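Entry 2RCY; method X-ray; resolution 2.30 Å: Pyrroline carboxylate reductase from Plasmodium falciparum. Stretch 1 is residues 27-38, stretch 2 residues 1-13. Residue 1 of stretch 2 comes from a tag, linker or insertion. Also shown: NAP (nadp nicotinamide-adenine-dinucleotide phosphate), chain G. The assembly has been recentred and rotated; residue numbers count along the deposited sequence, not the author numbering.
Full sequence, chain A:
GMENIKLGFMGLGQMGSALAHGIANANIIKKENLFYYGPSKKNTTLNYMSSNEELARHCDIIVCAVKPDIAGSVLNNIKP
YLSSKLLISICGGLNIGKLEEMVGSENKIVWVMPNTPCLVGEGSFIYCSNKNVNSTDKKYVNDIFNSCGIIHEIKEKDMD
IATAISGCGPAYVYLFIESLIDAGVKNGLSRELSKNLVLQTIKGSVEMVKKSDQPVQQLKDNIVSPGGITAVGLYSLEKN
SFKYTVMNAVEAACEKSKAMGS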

# COMPACT_ATOMS: atom_id res chain seq x y z
N ASN A 27 45.82 11.69 -22.95
CA ASN A 27 47.23 11.76 -23.36
C ASN A 27 48.22 11.97 -22.21
O ASN A 27 48.78 13.06 -22.04
CB ASN A 27 47.43 12.80 -24.48
CG ASN A 27 46.93 12.31 -25.83
OD1 ASN A 27 45.73 12.19 -26.05
ND2 ASN A 27 47.86 12.04 -26.74
N ILE A 28 48.40 10.92 -21.42
CA ILE A 28 49.42 10.87 -20.37
C ILE A 28 50.38 9.72 -20.65
O ILE A 28 51.52 9.72 -20.20
CB ILE A 28 48.80 10.71 -18.96
CG1 ILE A 28 47.66 9.68 -18.97
CG2 ILE A 28 48.30 12.06 -18.45
CD1 ILE A 28 47.37 9.06 -17.62
N ILE A 29 49.89 8.73 -21.40
CA ILE A 29 50.68 7.59 -21.85
C ILE A 29 50.55 7.48 -23.37
O ILE A 29 49.47 7.70 -23.92
CB ILE A 29 50.21 6.27 -21.18
CG1 ILE A 29 50.07 6.44 -19.66
CG2 ILE A 29 51.17 5.13 -21.51
CD1 ILE A 29 49.23 5.38 -18.98
N LYS A 30 51.66 7.14 -24.03
CA LYS A 30 51.70 7.03 -25.49
C LYS A 30 50.75 5.96 -26.02
O LYS A 30 50.57 4.91 -25.40
CB LYS A 30 53.13 6.77 -25.96
CG LYS A 30 54.07 7.95 -25.77
CD LYS A 30 55.52 7.53 -25.89
CE LYS A 30 56.44 8.71 -25.62
NZ LYS A 30 57.86 8.29 -25.50
N LYS A 31 50.16 6.24 -27.18
CA LYS A 31 49.19 5.35 -27.82
C LYS A 31 49.72 3.93 -28.04
O LYS A 31 48.98 2.96 -27.92
CB LYS A 31 48.72 5.94 -29.15
N GLU A 32 51.01 3.83 -28.36
CA GLU A 32 51.67 2.54 -28.58
C GLU A 32 52.00 1.80 -27.28
O GLU A 32 52.57 0.71 -27.31
CB GLU A 32 52.92 2.70 -29.46
CG GLU A 32 53.89 3.82 -29.04
CD GLU A 32 53.52 5.18 -29.62
OE1 GLU A 32 54.08 6.19 -29.15
OE2 GLU A 32 52.69 5.24 -30.55
N ASN A 33 51.63 2.39 -26.15
CA ASN A 33 51.83 1.78 -24.84
C ASN A 33 50.53 1.40 -24.13
O ASN A 33 50.53 1.03 -22.95
CB ASN A 33 52.69 2.69 -23.95
CG ASN A 33 54.14 2.75 -24.40
OD1 ASN A 33 54.62 1.87 -25.12
ND2 ASN A 33 54.85 3.79 -23.97
N LEU A 34 49.41 1.49 -24.85
CA LEU A 34 48.12 1.02 -24.35
C LEU A 34 47.73 -0.29 -25.04
O LEU A 34 47.63 -0.35 -26.26
CB LEU A 34 47.04 2.09 -24.55
CG LEU A 34 46.74 3.04 -23.39
CD1 LEU A 34 47.91 3.95 -23.07
CD2 LEU A 34 45.50 3.88 -23.70
N PHE A 35 47.52 -1.32 -24.23
CA PHE A 35 47.23 -2.67 -24.73
C PHE A 35 45.95 -3.25 -24.14
O PHE A 35 45.48 -2.79 -23.10
CB PHE A 35 48.41 -3.61 -24.44
CG PHE A 35 49.73 -3.12 -24.98
CD1 PHE A 35 50.61 -2.42 -24.16
CD2 PHE A 35 50.10 -3.38 -26.30
CE1 PHE A 35 51.83 -1.97 -24.65
CE2 PHE A 35 51.32 -2.93 -26.80
CZ PHE A 35 52.19 -2.22 -25.97
N TYR A 36 45.40 -4.25 -24.81
CA TYR A 36 44.19 -4.94 -24.34
C TYR A 36 44.10 -6.38 -24.86
O TYR A 36 44.71 -6.73 -25.88
CB TYR A 36 42.93 -4.16 -24.74
CG TYR A 36 42.39 -4.49 -26.11
CD1 TYR A 36 42.93 -3.90 -27.26
CD2 TYR A 36 41.33 -5.38 -26.27
CE1 TYR A 36 42.43 -4.20 -28.52
CE2 TYR A 36 40.82 -5.69 -27.53
CZ TYR A 36 41.38 -5.10 -28.65
OH TYR A 36 40.88 -5.40 -29.90
N TYR A 37 43.32 -7.20 -24.16
CA TYR A 37 42.91 -8.52 -24.66
C TYR A 37 41.44 -8.80 -24.38
O TYR A 37 40.92 -8.45 -23.32
CB TYR A 37 43.78 -9.65 -24.10
CG TYR A 37 43.20 -11.03 -24.37
CD1 TYR A 37 43.33 -11.63 -25.63
CD2 TYR A 37 42.50 -11.73 -23.39
CE1 TYR A 37 42.78 -12.89 -25.89
CE2 TYR A 37 41.95 -12.98 -23.63
CZ TYR A 37 42.10 -13.55 -24.88
OH TYR A 37 41.56 -14.80 -25.13
N GLY A 38 40.79 -9.45 -25.34
CA GLY A 38 39.45 -9.98 -25.19
C GLY A 38 39.28 -11.21 -26.06
O GLY A 38 40.06 -11.40 -27.00
PA NAP G . 31.00 -6.43 -19.82
O1A NAP G . 30.53 -5.32 -20.72
O2A NAP G . 30.35 -7.79 -19.91
O5B NAP G . 32.60 -6.58 -20.01
C5B NAP G . 33.28 -7.82 -19.90
C4B NAP G . 34.24 -7.94 -21.08
O4B NAP G . 35.29 -8.87 -20.79
C3B NAP G . 33.53 -8.43 -22.33
O3B NAP G . 33.63 -7.44 -23.35
C2B NAP G . 34.24 -9.71 -22.73
O2B NAP G . 34.50 -9.75 -24.14
C1B NAP G . 35.54 -9.68 -21.94
N9A NAP G . 36.02 -11.02 -21.52
C8A NAP G . 35.28 -12.12 -21.32
N7A NAP G . 36.08 -13.14 -20.94
C5A NAP G . 37.34 -12.67 -20.90
C6A NAP G . 38.57 -13.23 -20.58
N6A NAP G . 38.65 -14.54 -20.22
N1A NAP G . 39.69 -12.47 -20.63
C2A NAP G . 39.62 -11.18 -20.99
N3A NAP G . 38.45 -10.61 -21.30
C4A NAP G . 37.30 -11.33 -21.26
O3 NAP G . 30.91 -5.93 -18.29
PN NAP G . 31.36 -4.45 -17.85
O1N NAP G . 30.11 -3.65 -17.59
O2N NAP G . 32.40 -3.93 -18.82
O5D NAP G . 32.06 -4.70 -16.43
C5D NAP G . 33.36 -5.28 -16.30
C4D NAP G . 33.87 -5.04 -14.89
O4D NAP G . 33.91 -3.63 -14.61
C3D NAP G . 32.97 -5.67 -13.83
O3D NAP G . 33.79 -6.44 -12.95
C2D NAP G . 32.33 -4.52 -13.10
O2D NAP G . 32.21 -4.76 -11.69
C1D NAP G . 33.27 -3.35 -13.37
N1N NAP G . 32.58 -2.05 -13.40
C2N NAP G . 31.68 -1.78 -14.36
C3N NAP G . 31.04 -0.54 -14.40
C7N NAP G . 30.05 -0.24 -15.48
O7N NAP G . 29.71 -1.16 -16.38
N7N NAP G . 29.54 0.91 -15.56
C4N NAP G . 31.34 0.42 -13.43
C5N NAP G . 32.27 0.11 -12.45
C6N NAP G . 32.88 -1.14 -12.46
P2B NAP G . 33.39 -10.24 -25.20
O1X NAP G . 34.19 -10.52 -26.45
O2X NAP G . 32.76 -11.47 -24.58
O3X NAP G . 32.45 -9.06 -25.33
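Stretch 2 1-13: GMENIKLGFMGLG

Stretch 2 runs alongside stretch 1 as a parallel neighbour. Its strand, residues 7-10, pairs with strand 34-37 of stretch 1. The two N-to-C directions differ by 19°, the signed crossing angle is -19°, and the axes approach to 4.4 Å. The bridged pairs, with CA-CA distances, are Leu34 with Leu7 (5.0 Å), Phe35 with Gly8 (4.6 Å), Tyr36 with Phe9 (4.5 Å) and Tyr37 with Met10 (5.3 Å). Together the stretches bury 856 Å², both sides summed.

The backbone ladder alternates in the parallel manner. Leu7 N donates to Asn33 O at 2.9 Å, and Phe35 N donates to Leu7 O at 2.8 Å. Phe9 N then donates to Phe35 O at 2.9 Å, and Tyr37 N to Phe9 O at 3.1 Å. The last rung lies just past the strand, where Gly11 N donates to Tyr37 O at 2.8 Å. Leu7, Phe9, Phe35 and Tyr37 thus each have both backbone N and O satisfied across the pair. The carbonyls also meet CA-H groups: Tyr36 CA lies 3.2 Å from Phe9 O, and Gly8 CA 3.4 Å from Phe35 O.

Before the strands, stretch 1 makes a 3-10 segment at residues 31-33. Asn33 N donates to Lys30 O at 2.8 Å. Leu34 N makes a weak bond to Lys31 O at 3.4 Å. The CA-to-CB bond of Asn33 points toward stretch 2, and Asn33 ND2 donates to Glu3 O at 2.7 Å. This ties the loop before strand 7-10 to the residue that leads into strand 34-37. Within stretch 2, Met2 N donates to Glu3 OE1 at 3.1 Å. A water donates to Glu3 OE2 at 3.1 Å and to Ile28 O at 2.7 Å, so it links the two stretches. Lys30 NZ is 4.0 Å from Asn4 OD1, too far for a hydrogen bond. Tyr36 OH is satisfied elsewhere in the structure.

The apolar contacts begin at Ile28, whose CD1 lies 4.5 Å from Met2 SE. Ile29 packs more closely. Ile29 CG1 is 4.0 Å from Met2 CG; Met2 is a selenomethionine. Ile29 CD1 is 3.8 Å from Leu7 CD1. Ile29 CD1 also lies 4.2 Å from Ile5 CD1. Leu34, Tyr36, Leu7 and Phe9 share one face of the sheet, where Tyr36 CB is 4.2 Å from Phe9 CB. Phe35, Tyr37 and selenomethionine Met10 project from the other. Lys6 CB sits at the edge of the Phe35 ring, 3.9 Å from Phe35 CE1. Leu12 CD1 lies over one face of the Tyr36 ring, 3.9 Å from its centroid, in a CH-pi contact.

The C-terminal ends of both stretches reach NADP. Gly11 CA is 3.5 Å from NAP N3A, and Tyr37 CD2 is 3.8 Å from NAP C2A. Gly13 CA approaches NAP O5B to 3.3 Å, and a CB there would clash with that oxygen. Gly11 has positive phi, and its backbone angles alone call for glycine. Gly1 comes from the tag and makes no contact with stretch 1.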

# COMPACT_ATOMS: atom_id res chain seq x y z
N GLY A 1 56.36 12.10 -15.53
CA GLY A 1 56.66 11.00 -16.49
C GLY A 1 55.78 9.79 -16.31
O GLY A 1 55.71 9.21 -15.21
N MSE A 2 55.09 9.40 -17.38
CA MSE A 2 54.22 8.22 -17.39
C MSE A 2 54.08 7.69 -18.82
O MSE A 2 53.40 6.69 -19.06
CB MSE A 2 52.85 8.57 -16.81
CG MSE A 2 52.04 7.37 -16.35
SE MSE A 2 50.76 7.81 -14.96
CE MSE A 2 51.99 8.61 -13.66
N GLU A 3 54.74 8.37 -19.75
CA GLU A 3 54.64 8.07 -21.18
C GLU A 3 55.28 6.73 -21.55
O GLU A 3 54.93 6.14 -22.58
CB GLU A 3 55.27 9.19 -22.01
CG GLU A 3 54.65 10.58 -21.79
CD GLU A 3 55.18 11.29 -20.54
OE1 GLU A 3 56.15 10.80 -19.92
OE2 GLU A 3 54.61 12.34 -20.17
N ASN A 4 56.20 6.25 -20.72
CA ASN A 4 56.96 5.03 -20.99
C ASN A 4 56.34 3.73 -20.49
O ASN A 4 56.56 2.67 -21.07
CB ASN A 4 58.39 5.16 -20.47
CG ASN A 4 59.25 6.04 -21.35
OD1 ASN A 4 59.26 5.90 -22.57
ND2 ASN A 4 59.98 6.95 -20.72
N ILE A 5 55.58 3.81 -19.39
CA ILE A 5 54.96 2.62 -18.81
C ILE A 5 53.85 2.06 -19.69
O ILE A 5 53.13 2.80 -20.36
CB ILE A 5 54.42 2.85 -17.37
CG1 ILE A 5 53.38 3.98 -17.34
CG2 ILE A 5 55.57 3.12 -16.40
CD1 ILE A 5 52.16 3.67 -16.51
N LYS A 6 53.73 0.73 -19.70
CA LYS A 6 52.77 0.05 -20.56
C LYS A 6 51.53 -0.34 -19.76
O LYS A 6 51.62 -1.04 -18.74
CB LYS A 6 53.42 -1.18 -21.21
CG LYS A 6 54.72 -0.86 -21.94
CD LYS A 6 55.52 -2.12 -22.23
CE LYS A 6 56.97 -1.80 -22.57
NZ LYS A 6 57.72 -1.30 -21.38
N LEU A 7 50.38 0.12 -20.23
CA LEU A 7 49.10 -0.13 -19.58
C LEU A 7 48.35 -1.24 -20.32
O LEU A 7 48.21 -1.19 -21.54
CB LEU A 7 48.26 1.14 -19.54
CG LEU A 7 47.59 1.58 -18.23
CD1 LEU A 7 46.62 2.73 -18.49
CD2 LEU A 7 46.87 0.44 -17.53
N GLY A 8 47.87 -2.23 -19.57
CA GLY A 8 47.15 -3.36 -20.15
C GLY A 8 45.76 -3.53 -19.58
O GLY A 8 45.57 -3.53 -18.37
N PHE A 9 44.78 -3.69 -20.48
CA PHE A 9 43.39 -3.86 -20.09
C PHE A 9 42.89 -5.27 -20.40
O PHE A 9 42.71 -5.64 -21.56
CB PHE A 9 42.50 -2.81 -20.77
CG PHE A 9 42.67 -1.43 -20.21
CD1 PHE A 9 43.60 -0.56 -20.76
CD2 PHE A 9 41.89 -0.99 -19.14
CE1 PHE A 9 43.77 0.73 -20.25
CE2 PHE A 9 42.05 0.29 -18.62
CZ PHE A 9 42.98 1.15 -19.18
N MSE A 10 42.67 -6.05 -19.34
CA MSE A 10 42.14 -7.40 -19.49
C MSE A 10 40.62 -7.35 -19.60
O MSE A 10 39.91 -7.35 -18.59
CB MSE A 10 42.59 -8.29 -18.32
CG MSE A 10 44.11 -8.34 -18.14
SE MSE A 10 44.77 -9.73 -16.94
CE MSE A 10 43.85 -9.20 -15.31
N GLY A 11 40.14 -7.29 -20.84
CA GLY A 11 38.72 -7.14 -21.13
C GLY A 11 38.36 -5.71 -21.51
O GLY A 11 38.71 -4.77 -20.80
N LEU A 12 37.69 -5.56 -22.64
CA LEU A 12 37.21 -4.24 -23.09
C LEU A 12 35.70 -4.22 -23.28
O LEU A 12 35.20 -4.05 -24.40
CB LEU A 12 37.92 -3.79 -24.37
CG LEU A 12 39.28 -3.09 -24.33
CD1 LEU A 12 39.45 -2.29 -25.61
CD2 LEU A 12 39.45 -2.17 -23.13
N GLY A 13 34.97 -4.39 -22.18
CA GLY A 13 33.51 -4.34 -22.21
C GLY A 13 33.00 -2.92 -22.19
O GLY A 13 33.58 -2.04 -22.82
O HOH W 1 52.34 11.45 -18.30